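Local coordinates for nitrogenase molybdenum-iron protein alpha chain (Clostridium pasteurianum, PDB 4WES), which forms, with the beta chain, the nitrogenase component that reduces dinitrogen to ammonium at an iron-molybdenum-sulfur cofactor, with electrons delivered by the ATP-hydrolysing iron protein, at residues D7-K12 with M449-E454; E129-F134 with K163-P168; T192-I197 with E271-K276; A317-A322 with A491-V496. One frame throughout, in Å; residues are numbered along the deposited sequence.

Starting from the N terminus, helix 5-10 opens contact 1, which closes only at helix 446-456 and so spans most of the chain. Within that span contact 2 closes a short loop, setting helix 120-134 against the end of helix 154-165 beside a parallel sheet. Contact 3 follows in series, its helix 182-196 meeting helix 263-277; the nearest atoms of contacts 2 and 3 are about 6 Å apart. Contact 4 also opens inside the span, on helix 306-334, but ends on helix 492-507, beyond 449-454, and therefore crosses contact 1. Contact 1 thus lays the N-terminal helix on helix 446-456, beside strand 439-441, and contact 4 ties the first turn of helix 492-507 to helix 306-334.

Contact 1 of 4, residues D7-K12 with M449-E454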
# COMPACT_ATOMS: atom_id res chain seq x y z
N ASP A 7 -50.99 -2.93 -1.92
CA ASP A 7 -51.59 -2.35 -0.73
C ASP A 7 -50.56 -2.14 0.40
O ASP A 7 -50.57 -1.14 1.13
CB ASP A 7 -52.73 -3.25 -0.26
CG ASP A 7 -53.86 -3.34 -1.26
OD1 ASP A 7 -54.38 -4.46 -1.42
OD2 ASP A 7 -54.24 -2.31 -1.87
N GLU A 8 -49.70 -3.14 0.58
CA GLU A 8 -48.66 -3.09 1.61
C GLU A 8 -47.69 -1.95 1.36
O GLU A 8 -47.27 -1.28 2.30
CB GLU A 8 -47.96 -4.45 1.68
CG GLU A 8 -48.90 -5.51 2.21
CD GLU A 8 -48.40 -6.92 2.07
OE1 GLU A 8 -47.49 -7.16 1.25
OE2 GLU A 8 -48.94 -7.81 2.76
N ILE A 9 -47.32 -1.75 0.10
CA ILE A 9 -46.45 -0.63 -0.26
C ILE A 9 -47.16 0.71 0.01
O ILE A 9 -46.55 1.65 0.52
CB ILE A 9 -46.02 -0.70 -1.75
CG1 ILE A 9 -45.07 -1.87 -1.96
CG2 ILE A 9 -45.34 0.59 -2.16
CD1 ILE A 9 -44.88 -2.21 -3.42
N LEU A 10 -48.43 0.79 -0.35
CA LEU A 10 -49.14 2.06 -0.24
C LEU A 10 -49.50 2.50 1.17
O LEU A 10 -49.79 3.68 1.39
CB LEU A 10 -50.41 2.02 -1.09
CG LEU A 10 -50.28 1.96 -2.61
CD1 LEU A 10 -51.61 1.76 -3.29
CD2 LEU A 10 -49.59 3.20 -3.16
N GLU A 11 -49.53 1.56 2.12
CA GLU A 11 -50.19 1.82 3.40
C GLU A 11 -49.66 3.05 4.11
O GLU A 11 -50.44 3.80 4.69
CB GLU A 11 -50.07 0.58 4.30
CG GLU A 11 -50.67 0.79 5.67
CD GLU A 11 -52.18 0.91 5.64
OE1 GLU A 11 -52.77 1.42 6.63
OE2 GLU A 11 -52.78 0.48 4.63
N LYS A 12 -48.35 3.25 4.13
CA LYS A 12 -47.76 4.28 5.00
C LYS A 12 -47.83 5.70 4.41
O LYS A 12 -47.65 6.71 5.14
CB LYS A 12 -46.30 3.92 5.32
CG LYS A 12 -45.69 4.68 6.47
CD LYS A 12 -44.29 4.15 6.76
CE LYS A 12 -43.64 4.80 7.97
NZ LYS A 12 -42.22 4.34 8.12
N MET A 449 -39.06 0.37 -1.75
CA MET A 449 -38.04 -0.67 -1.85
C MET A 449 -37.95 -1.50 -0.55
O MET A 449 -37.81 -2.73 -0.60
CB MET A 449 -36.69 -0.05 -2.19
CG MET A 449 -35.65 -1.10 -2.50
SD MET A 449 -34.00 -0.44 -2.80
CE MET A 449 -33.52 -0.03 -1.13
N GLU A 450 -38.03 -0.81 0.58
CA GLU A 450 -37.94 -1.53 1.84
C GLU A 450 -39.11 -2.47 2.05
O GLU A 450 -38.93 -3.55 2.56
CB GLU A 450 -37.83 -0.56 2.98
CG GLU A 450 -36.41 0.05 3.10
CD GLU A 450 -36.09 0.41 4.53
OE1 GLU A 450 -35.10 -0.17 5.09
OE2 GLU A 450 -36.87 1.24 5.10
N VAL A 451 -40.31 -2.07 1.63
CA VAL A 451 -41.47 -2.96 1.73
C VAL A 451 -41.26 -4.20 0.85
O VAL A 451 -41.49 -5.33 1.27
CB VAL A 451 -42.79 -2.26 1.41
CG1 VAL A 451 -43.93 -3.24 1.44
CG2 VAL A 451 -43.05 -1.13 2.40
N VAL A 452 -40.82 -3.99 -0.40
CA VAL A 452 -40.52 -5.09 -1.32
C VAL A 452 -39.51 -6.06 -0.70
O VAL A 452 -39.73 -7.29 -0.72
CB VAL A 452 -40.01 -4.57 -2.65
CG1 VAL A 452 -39.39 -5.69 -3.48
CG2 VAL A 452 -41.13 -3.85 -3.41
N LEU A 453 -38.42 -5.53 -0.17
CA LEU A 453 -37.37 -6.37 0.43
C LEU A 453 -37.92 -7.19 1.58
O LEU A 453 -37.63 -8.38 1.72
CB LEU A 453 -36.21 -5.51 0.89
CG LEU A 453 -35.31 -5.01 -0.24
CD1 LEU A 453 -34.50 -3.81 0.20
CD2 LEU A 453 -34.39 -6.10 -0.73
N GLU A 454 -38.72 -6.56 2.44
CA GLU A 454 -39.24 -7.24 3.63
C GLU A 454 -40.25 -8.31 3.27
O GLU A 454 -40.25 -9.42 3.84
CB GLU A 454 -39.82 -6.23 4.62
CG GLU A 454 -40.28 -6.91 5.92
CD GLU A 454 -41.51 -6.26 6.51
OE1 GLU A 454 -41.36 -5.43 7.44
OE2 GLU A 454 -42.63 -6.58 6.04
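Ile9 and Val451 meet with no ring or other flat side group between them; the contact is aliphatic, branch against branch. Ile9 CG1 lies 3.8 Å from Val451 CG1, the closest side-chain approach between 7-12 and 449-454. Val451 points its side chain at helix 5-10, and with CG1 anti to the backbone N (chi1 177°) that methyl is the branch that touches; it also reaches the backbone there, 3.9 Å from Ile9 N and 4.0 Å from Glu8 O. The stem of Glu8 flanks it, CB being 4.2 Å from Val451 CG1. Further along the isoleucine, CD1 comes within 4.1 Å of Val452 CG2, so one side chain spans two successive valines. Helix 446-456 is the helix of a beta-alpha-beta crossover between the parallel strands 439-441 and 460-462, which are not neighbours, strands 361-367 and 338-343 lying between them; helix 5-10 is laid against it from the N terminus. On the sheet side, Ile9 and Val452 both touch Ile441, and Val452 also packs on Phe461. Ile9 O accepts a hydrogen bond from His447 NE2, a polar tie between the two helices. Lys12 NZ bonds to Leu94 O of the beta chain.

Contact 2 of 4, residues E129-F134 with K163-P168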
# COMPACT_ATOMS: atom_id res chain seq x y z
N GLU A 129 -11.00 29.39 -25.55
CA GLU A 129 -9.89 28.65 -24.95
C GLU A 129 -9.94 27.19 -25.32
O GLU A 129 -8.91 26.61 -25.66
CB GLU A 129 -9.87 28.84 -23.43
CG GLU A 129 -9.40 30.21 -23.00
CD GLU A 129 -9.41 30.49 -21.50
OE1 GLU A 129 -9.87 29.67 -20.71
OE2 GLU A 129 -8.92 31.59 -21.14
N ALA A 130 -11.13 26.58 -25.29
CA ALA A 130 -11.23 25.18 -25.68
C ALA A 130 -10.79 24.96 -27.12
O ALA A 130 -10.09 24.00 -27.43
CB ALA A 130 -12.64 24.68 -25.49
N TYR A 131 -11.22 25.84 -28.02
CA TYR A 131 -10.85 25.71 -29.41
C TYR A 131 -9.35 25.85 -29.60
O TYR A 131 -8.72 25.01 -30.28
CB TYR A 131 -11.60 26.78 -30.26
CG TYR A 131 -11.13 26.74 -31.69
CD1 TYR A 131 -11.49 25.70 -32.54
CD2 TYR A 131 -10.27 27.70 -32.17
CE1 TYR A 131 -10.99 25.61 -33.81
CE2 TYR A 131 -9.80 27.64 -33.46
CZ TYR A 131 -10.13 26.58 -34.26
OH TYR A 131 -9.66 26.51 -35.55
N GLU A 132 -8.76 26.90 -29.07
CA GLU A 132 -7.35 27.15 -29.29
C GLU A 132 -6.48 26.09 -28.64
O GLU A 132 -5.40 25.80 -29.14
CB GLU A 132 -6.94 28.54 -28.82
CG GLU A 132 -7.63 29.69 -29.54
CD GLU A 132 -7.31 29.81 -31.02
OE1 GLU A 132 -8.12 30.48 -31.71
OE2 GLU A 132 -6.27 29.30 -31.47
N MET A 133 -6.93 25.52 -27.52
CA MET A 133 -6.13 24.49 -26.86
C MET A 133 -6.26 23.13 -27.50
O MET A 133 -5.30 22.37 -27.53
CB MET A 133 -6.53 24.39 -25.38
CG MET A 133 -6.10 25.61 -24.62
SD MET A 133 -6.65 25.62 -22.91
CE MET A 133 -5.60 24.36 -22.23
N PHE A 134 -7.46 22.79 -27.96
CA PHE A 134 -7.77 21.39 -28.28
C PHE A 134 -8.15 21.11 -29.72
O PHE A 134 -8.10 19.96 -30.14
CB PHE A 134 -8.87 20.87 -27.34
CG PHE A 134 -8.48 20.97 -25.90
CD1 PHE A 134 -7.39 20.28 -25.41
CD2 PHE A 134 -9.18 21.78 -25.04
CE1 PHE A 134 -7.00 20.40 -24.10
CE2 PHE A 134 -8.79 21.90 -23.72
CZ PHE A 134 -7.70 21.22 -23.25
N LYS A 163 -19.07 30.85 -35.83
CA LYS A 163 -18.67 31.61 -37.03
C LYS A 163 -17.23 32.09 -36.91
O LYS A 163 -16.51 32.12 -37.91
CB LYS A 163 -19.63 32.77 -37.21
CG LYS A 163 -19.33 33.50 -38.49
CD LYS A 163 -20.40 34.49 -38.95
CE LYS A 163 -19.91 35.27 -40.18
NZ LYS A 163 -20.91 36.25 -40.67
N GLU A 164 -16.81 32.49 -35.71
CA GLU A 164 -15.43 32.95 -35.50
C GLU A 164 -14.39 31.83 -35.61
O GLU A 164 -13.35 32.00 -36.27
CB GLU A 164 -15.31 33.66 -34.16
CG GLU A 164 -16.07 34.96 -34.08
CD GLU A 164 -15.81 35.73 -32.79
OE1 GLU A 164 -14.66 35.58 -32.32
OE2 GLU A 164 -16.70 36.48 -32.25
N ILE A 165 -14.65 30.69 -35.00
CA ILE A 165 -13.63 29.65 -34.88
C ILE A 165 -13.65 28.63 -36.03
O ILE A 165 -12.66 27.94 -36.29
CB ILE A 165 -13.69 28.93 -33.53
CG1 ILE A 165 -14.94 28.07 -33.37
CG2 ILE A 165 -13.50 29.94 -32.41
CD1 ILE A 165 -15.03 27.33 -32.04
N GLY A 166 -14.77 28.54 -36.75
CA GLY A 166 -14.81 27.72 -37.94
C GLY A 166 -15.12 26.25 -37.73
O GLY A 166 -14.88 25.46 -38.62
N ILE A 167 -15.64 25.89 -36.55
CA ILE A 167 -16.12 24.53 -36.27
C ILE A 167 -17.50 24.65 -35.66
O ILE A 167 -17.90 25.71 -35.16
CB ILE A 167 -15.17 23.69 -35.34
CG1 ILE A 167 -15.06 24.30 -33.95
CG2 ILE A 167 -13.83 23.50 -36.03
CD1 ILE A 167 -14.46 23.34 -32.95
N PRO A 168 -18.24 23.54 -35.64
CA PRO A 168 -19.59 23.60 -35.09
C PRO A 168 -19.57 23.79 -33.57
O PRO A 168 -18.70 23.22 -32.88
CB PRO A 168 -20.18 22.24 -35.44
CG PRO A 168 -19.39 21.77 -36.66
CD PRO A 168 -18.02 22.27 -36.34
O HOH W 1 -11.32 26.05 -37.79
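Helix 154-165 ends where Gly166 turns to positive phi (86°), close to the last turns of helix 120-134, and the nearest CA atoms are those of Tyr131 and Ile165, 7.3 Å apart. Tyr131 carries the contact: with CG anti to the backbone N (chi1 175°), its ring extends across to the end of the other helix. Ile165 covers one face of it. Ile165 CB sits 3.8 Å from the centroid of the Tyr131 ring and only 12° off the normal, a CH-pi contact, while Ile165 CG2 lies by Tyr131 CD2 and Ile165 CD1 by Tyr131 CD1 and CB, on either flank of CG, CD1 being 3.9 Å from Tyr131 CB. Ile167, from the loop, comes to the ring's edge instead, with CD1 near the ring plane and 3.8 Å from Tyr131 CD1. At the phenol end a water bridges the hydroxyl and the carbonyl at the helix end, 2.8 Å from Tyr131 OH and 2.8 Å from Ile165 O, to which it donates. Solvent thus satisfies a carbonyl at the C-terminal end of the helix. His135 meets the Tyr131 ring edge-to-face. Helix 154-165 links strands 138-143 and 169-172 in a beta-alpha-beta unit of the parallel sheet; Ile165 and Ile167 rest on Ile139 of strand 138-143, and Ala130 of helix 120-134 packs on Val70 and Ile72 of strand 69-74.

Contact 3 of 4, residues T192-I197 with E271-K276; sequences TVMTDI and EMMETK
Helices 182-196 and 263-277 run nearly parallel here, the axes of 192-196 and 271-276 inclined by 24° and 11.1 Å apart at closest approach, with Met194 and Met272 the nearest pair by CA. Met194 carries the contact. Its CG is anti to the backbone N, and a bend at chi2 (70°) swings the sulfur and methyl group onto the other helix. There SD lies 3.7 Å from Met272 CB and 3.9 Å from Met273 CG, settling over the bases of two successive methionines. The methyl goes further: CE is 3.6 Å from Met272 O, against the helix backbone, and 4.0 Å from Lys276 CD one turn on. Met272 runs past in the opposite direction and answers with its own methyl, CE lying 3.8 Å from Met194 CB, so each thioether end lies against the other's stem. Both helices begin at the cofactor: Gln182 lines the homocitrate pocket and His186 the cluster pocket, while Cys262, just ahead of helix 263-277, is a ligand of the cluster; the contact lies toward their far ends. Helix 263-277 is also the connection of a beta-alpha-beta unit, strands 257-260 and 281-283 being parallel neighbours. Beside the methionines, the extended Lys276 reaches back toward helix 182-196, where a water accepts from its NZ at 2.9 Å and donates to Met194 O. Ile396, from a loop, packs on Met272 and Thr195, and Glu271 forms a salt bridge with Arg378.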
# COMPACT_ATOMS: atom_id res chain seq x y z
N THR A 192 -31.32 18.40 -31.18
CA THR A 192 -30.18 19.10 -31.78
C THR A 192 -29.27 18.15 -32.55
O THR A 192 -28.76 18.49 -33.62
CB THR A 192 -29.43 19.90 -30.70
OG1 THR A 192 -30.27 20.97 -30.28
CG2 THR A 192 -28.09 20.38 -31.16
N VAL A 193 -29.08 16.93 -32.05
CA VAL A 193 -28.30 15.96 -32.83
C VAL A 193 -28.97 15.72 -34.19
O VAL A 193 -28.29 15.70 -35.23
CB VAL A 193 -28.16 14.64 -32.04
CG1 VAL A 193 -27.58 13.54 -32.92
CG2 VAL A 193 -27.26 14.84 -30.83
N MET A 194 -30.28 15.53 -34.19
CA MET A 194 -30.99 15.25 -35.44
C MET A 194 -30.83 16.35 -36.46
O MET A 194 -30.53 16.08 -37.62
CB MET A 194 -32.46 14.99 -35.17
CG MET A 194 -33.24 14.58 -36.42
SD MET A 194 -32.78 12.92 -36.97
CE MET A 194 -33.36 13.02 -38.66
N THR A 195 -31.11 17.59 -36.07
CA THR A 195 -31.14 18.66 -37.06
C THR A 195 -29.79 19.23 -37.36
O THR A 195 -29.57 19.70 -38.48
CB THR A 195 -32.11 19.76 -36.65
OG1 THR A 195 -31.70 20.33 -35.43
CG2 THR A 195 -33.54 19.23 -36.49
N ASP A 196 -28.88 19.22 -36.39
CA ASP A 196 -27.64 19.98 -36.55
C ASP A 196 -26.40 19.12 -36.76
O ASP A 196 -25.33 19.66 -37.09
CB ASP A 196 -27.43 20.92 -35.34
CG ASP A 196 -28.55 21.92 -35.17
OD1 ASP A 196 -29.45 22.00 -36.02
OD2 ASP A 196 -28.56 22.61 -34.13
N ILE A 197 -26.54 17.81 -36.58
CA ILE A 197 -25.41 16.89 -36.73
C ILE A 197 -25.69 15.82 -37.80
O ILE A 197 -24.97 15.71 -38.78
CB ILE A 197 -24.93 16.27 -35.37
CG1 ILE A 197 -24.70 17.37 -34.34
CG2 ILE A 197 -23.70 15.42 -35.61
CD1 ILE A 197 -24.29 16.86 -32.98
N GLU A 271 -37.31 7.58 -34.93
CA GLU A 271 -38.49 8.05 -35.64
C GLU A 271 -38.14 9.07 -36.71
O GLU A 271 -38.63 9.00 -37.85
CB GLU A 271 -39.48 8.66 -34.66
CG GLU A 271 -40.17 7.74 -33.67
CD GLU A 271 -41.03 8.49 -32.64
OE1 GLU A 271 -41.06 9.75 -32.65
OE2 GLU A 271 -41.68 7.82 -31.81
N MET A 272 -37.36 10.07 -36.33
CA MET A 272 -37.06 11.16 -37.26
C MET A 272 -36.22 10.71 -38.43
O MET A 272 -36.38 11.21 -39.54
CB MET A 272 -36.42 12.35 -36.54
CG MET A 272 -37.41 13.04 -35.61
SD MET A 272 -36.82 14.55 -34.83
CE MET A 272 -35.75 13.89 -33.57
N MET A 273 -35.30 9.77 -38.22
CA MET A 273 -34.51 9.23 -39.32
C MET A 273 -35.39 8.45 -40.30
O MET A 273 -35.16 8.47 -41.51
CB MET A 273 -33.34 8.40 -38.83
CG MET A 273 -32.26 9.22 -38.17
SD MET A 273 -30.80 8.28 -37.71
CE MET A 273 -30.04 8.05 -39.30
N GLU A 274 -36.37 7.72 -39.77
CA GLU A 274 -37.31 7.04 -40.64
C GLU A 274 -38.11 8.06 -41.47
O GLU A 274 -38.26 7.90 -42.68
CB GLU A 274 -38.25 6.12 -39.87
CG GLU A 274 -39.16 5.30 -40.79
CD GLU A 274 -39.96 4.22 -40.12
OE1 GLU A 274 -39.78 3.98 -38.92
OE2 GLU A 274 -40.81 3.66 -40.81
N THR A 275 -38.62 9.12 -40.83
CA THR A 275 -39.41 10.10 -41.55
C THR A 275 -38.58 10.84 -42.60
O THR A 275 -39.04 11.06 -43.74
CB THR A 275 -39.99 11.10 -40.55
OG1 THR A 275 -40.81 10.38 -39.63
CG2 THR A 275 -40.75 12.19 -41.25
N LYS A 276 -37.39 11.29 -42.21
CA LYS A 276 -36.61 12.19 -43.06
C LYS A 276 -35.85 11.44 -44.16
O LYS A 276 -35.76 11.93 -45.28
CB LYS A 276 -35.64 13.01 -42.22
CG LYS A 276 -34.83 14.02 -43.02
CD LYS A 276 -34.08 15.00 -42.11
CE LYS A 276 -33.22 15.95 -42.92
NZ LYS A 276 -32.61 17.01 -42.08
O HOH W 2 -31.17 15.38 -40.18

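Contact 4 of 4, residues A317-A322 with A491-V496; sequences AEEIAA and AGFRGV
Glu319 OE2, at the end of a side chain that lies on Phe493, is gripped by two cations of helix 221-232, in salt bridges with Lys231 NZ and Arg227 NH1. The companion oxygen looks toward the other segment: a water donates to Glu319 OE1 in a weak bond of 3.4 Å and accepts a firmer one of 2.6 Å from Arg494 NE; the water lies in the guanidinium plane, at its edge. Two cations at one oxygen probably favour the charged carboxylate in this buried setting. Nearer the backbone, the stem of the same glutamate packs over the phenylalanine. Glu319 CB is 3.7 Å from the centroid of the Phe493 ring, 15° off its normal, a CH-pi contact displaced toward the rim. A bend at chi2 (-72°) then folds the chain back along the ring, with Glu319 CG 3.7 Å from Phe493 CD2 and OE1 3.7 Å from Phe493 CB; the carboxylate and ring planes differ by 27°. Ile320 CG1 lies 3.8 Å from Phe493 CE1, approaching obliquely. Val228 and Ile292 also touch Phe493, and Arg494 N bonds to Glu224 OE1 at the start of helix 492-507. The arrangement is helix-to-helix packing about an aromatic side chain: Phe493, in the first turn of helix 492-507, is inserted among helices 221-232, 289-303 and 306-334.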
# COMPACT_ATOMS: atom_id res chain seq x y z
N ALA A 317 -23.66 -20.17 -33.69
CA ALA A 317 -23.30 -21.49 -33.20
C ALA A 317 -21.90 -21.52 -32.57
O ALA A 317 -21.71 -22.13 -31.51
CB ALA A 317 -23.39 -22.50 -34.31
N GLU A 318 -20.94 -20.84 -33.21
CA GLU A 318 -19.59 -20.87 -32.69
C GLU A 318 -19.48 -20.08 -31.38
O GLU A 318 -18.77 -20.47 -30.44
CB GLU A 318 -18.55 -20.42 -33.70
CG GLU A 318 -18.42 -18.97 -33.93
CD GLU A 318 -17.53 -18.69 -35.10
OE1 GLU A 318 -17.04 -19.64 -35.74
OE2 GLU A 318 -17.35 -17.52 -35.40
N GLU A 319 -20.16 -18.93 -31.31
CA GLU A 319 -20.12 -18.11 -30.10
C GLU A 319 -20.76 -18.85 -28.91
O GLU A 319 -20.23 -18.84 -27.79
CB GLU A 319 -20.82 -16.79 -30.37
CG GLU A 319 -20.09 -15.84 -31.32
CD GLU A 319 -18.84 -15.21 -30.73
OE1 GLU A 319 -18.77 -14.97 -29.50
OE2 GLU A 319 -17.96 -14.82 -31.53
N ILE A 320 -21.88 -19.51 -29.15
CA ILE A 320 -22.56 -20.24 -28.08
C ILE A 320 -21.72 -21.44 -27.68
O ILE A 320 -21.56 -21.72 -26.48
CB ILE A 320 -23.98 -20.63 -28.48
CG1 ILE A 320 -24.85 -19.37 -28.56
CG2 ILE A 320 -24.55 -21.66 -27.50
CD1 ILE A 320 -26.27 -19.61 -28.98
N ALA A 321 -21.16 -22.15 -28.65
CA ALA A 321 -20.34 -23.31 -28.29
C ALA A 321 -19.19 -22.92 -27.37
O ALA A 321 -18.84 -23.68 -26.47
CB ALA A 321 -19.84 -24.04 -29.53
N ALA A 322 -18.61 -21.76 -27.59
CA ALA A 322 -17.48 -21.31 -26.82
C ALA A 322 -17.82 -21.00 -25.36
O ALA A 322 -16.94 -21.02 -24.51
CB ALA A 322 -16.83 -20.10 -27.45
N ALA A 491 -22.94 -6.76 -22.23
CA ALA A 491 -23.67 -7.07 -23.46
C ALA A 491 -22.90 -8.08 -24.31
O ALA A 491 -21.70 -8.27 -24.15
CB ALA A 491 -23.89 -5.77 -24.26
N GLY A 492 -23.61 -8.64 -25.27
CA GLY A 492 -23.02 -9.58 -26.21
C GLY A 492 -22.72 -10.94 -25.59
O GLY A 492 -23.00 -11.19 -24.40
N PHE A 493 -22.13 -11.82 -26.39
CA PHE A 493 -21.89 -13.17 -25.94
C PHE A 493 -20.86 -13.21 -24.82
O PHE A 493 -21.05 -13.92 -23.83
CB PHE A 493 -21.43 -14.04 -27.11
CG PHE A 493 -22.53 -14.37 -28.09
CD1 PHE A 493 -23.54 -15.25 -27.76
CD2 PHE A 493 -22.54 -13.83 -29.36
CE1 PHE A 493 -24.53 -15.57 -28.68
CE2 PHE A 493 -23.51 -14.15 -30.27
CZ PHE A 493 -24.52 -15.01 -29.93
N ARG A 494 -19.75 -12.50 -24.99
CA ARG A 494 -18.76 -12.46 -23.90
C ARG A 494 -19.32 -11.77 -22.67
O ARG A 494 -18.91 -12.09 -21.53
CB ARG A 494 -17.47 -11.77 -24.33
CG ARG A 494 -16.75 -12.58 -25.36
CD ARG A 494 -15.47 -11.93 -25.78
NE ARG A 494 -14.86 -12.67 -26.87
CZ ARG A 494 -13.87 -12.19 -27.59
NH1 ARG A 494 -13.35 -11.00 -27.30
NH2 ARG A 494 -13.39 -12.90 -28.59
N GLY A 495 -20.24 -10.84 -22.87
CA GLY A 495 -20.89 -10.18 -21.75
C GLY A 495 -21.71 -11.10 -20.87
O GLY A 495 -21.76 -10.90 -19.66
N VAL A 496 -22.38 -12.08 -21.46
CA VAL A 496 -23.14 -13.03 -20.65
C VAL A 496 -22.17 -13.72 -19.66
O VAL A 496 -22.53 -13.91 -18.50
CB VAL A 496 -23.87 -14.07 -21.51
CG1 VAL A 496 -24.68 -15.01 -20.64
CG2 VAL A 496 -24.77 -13.44 -22.54
O HOH W 3 -15.65 -14.84 -28.06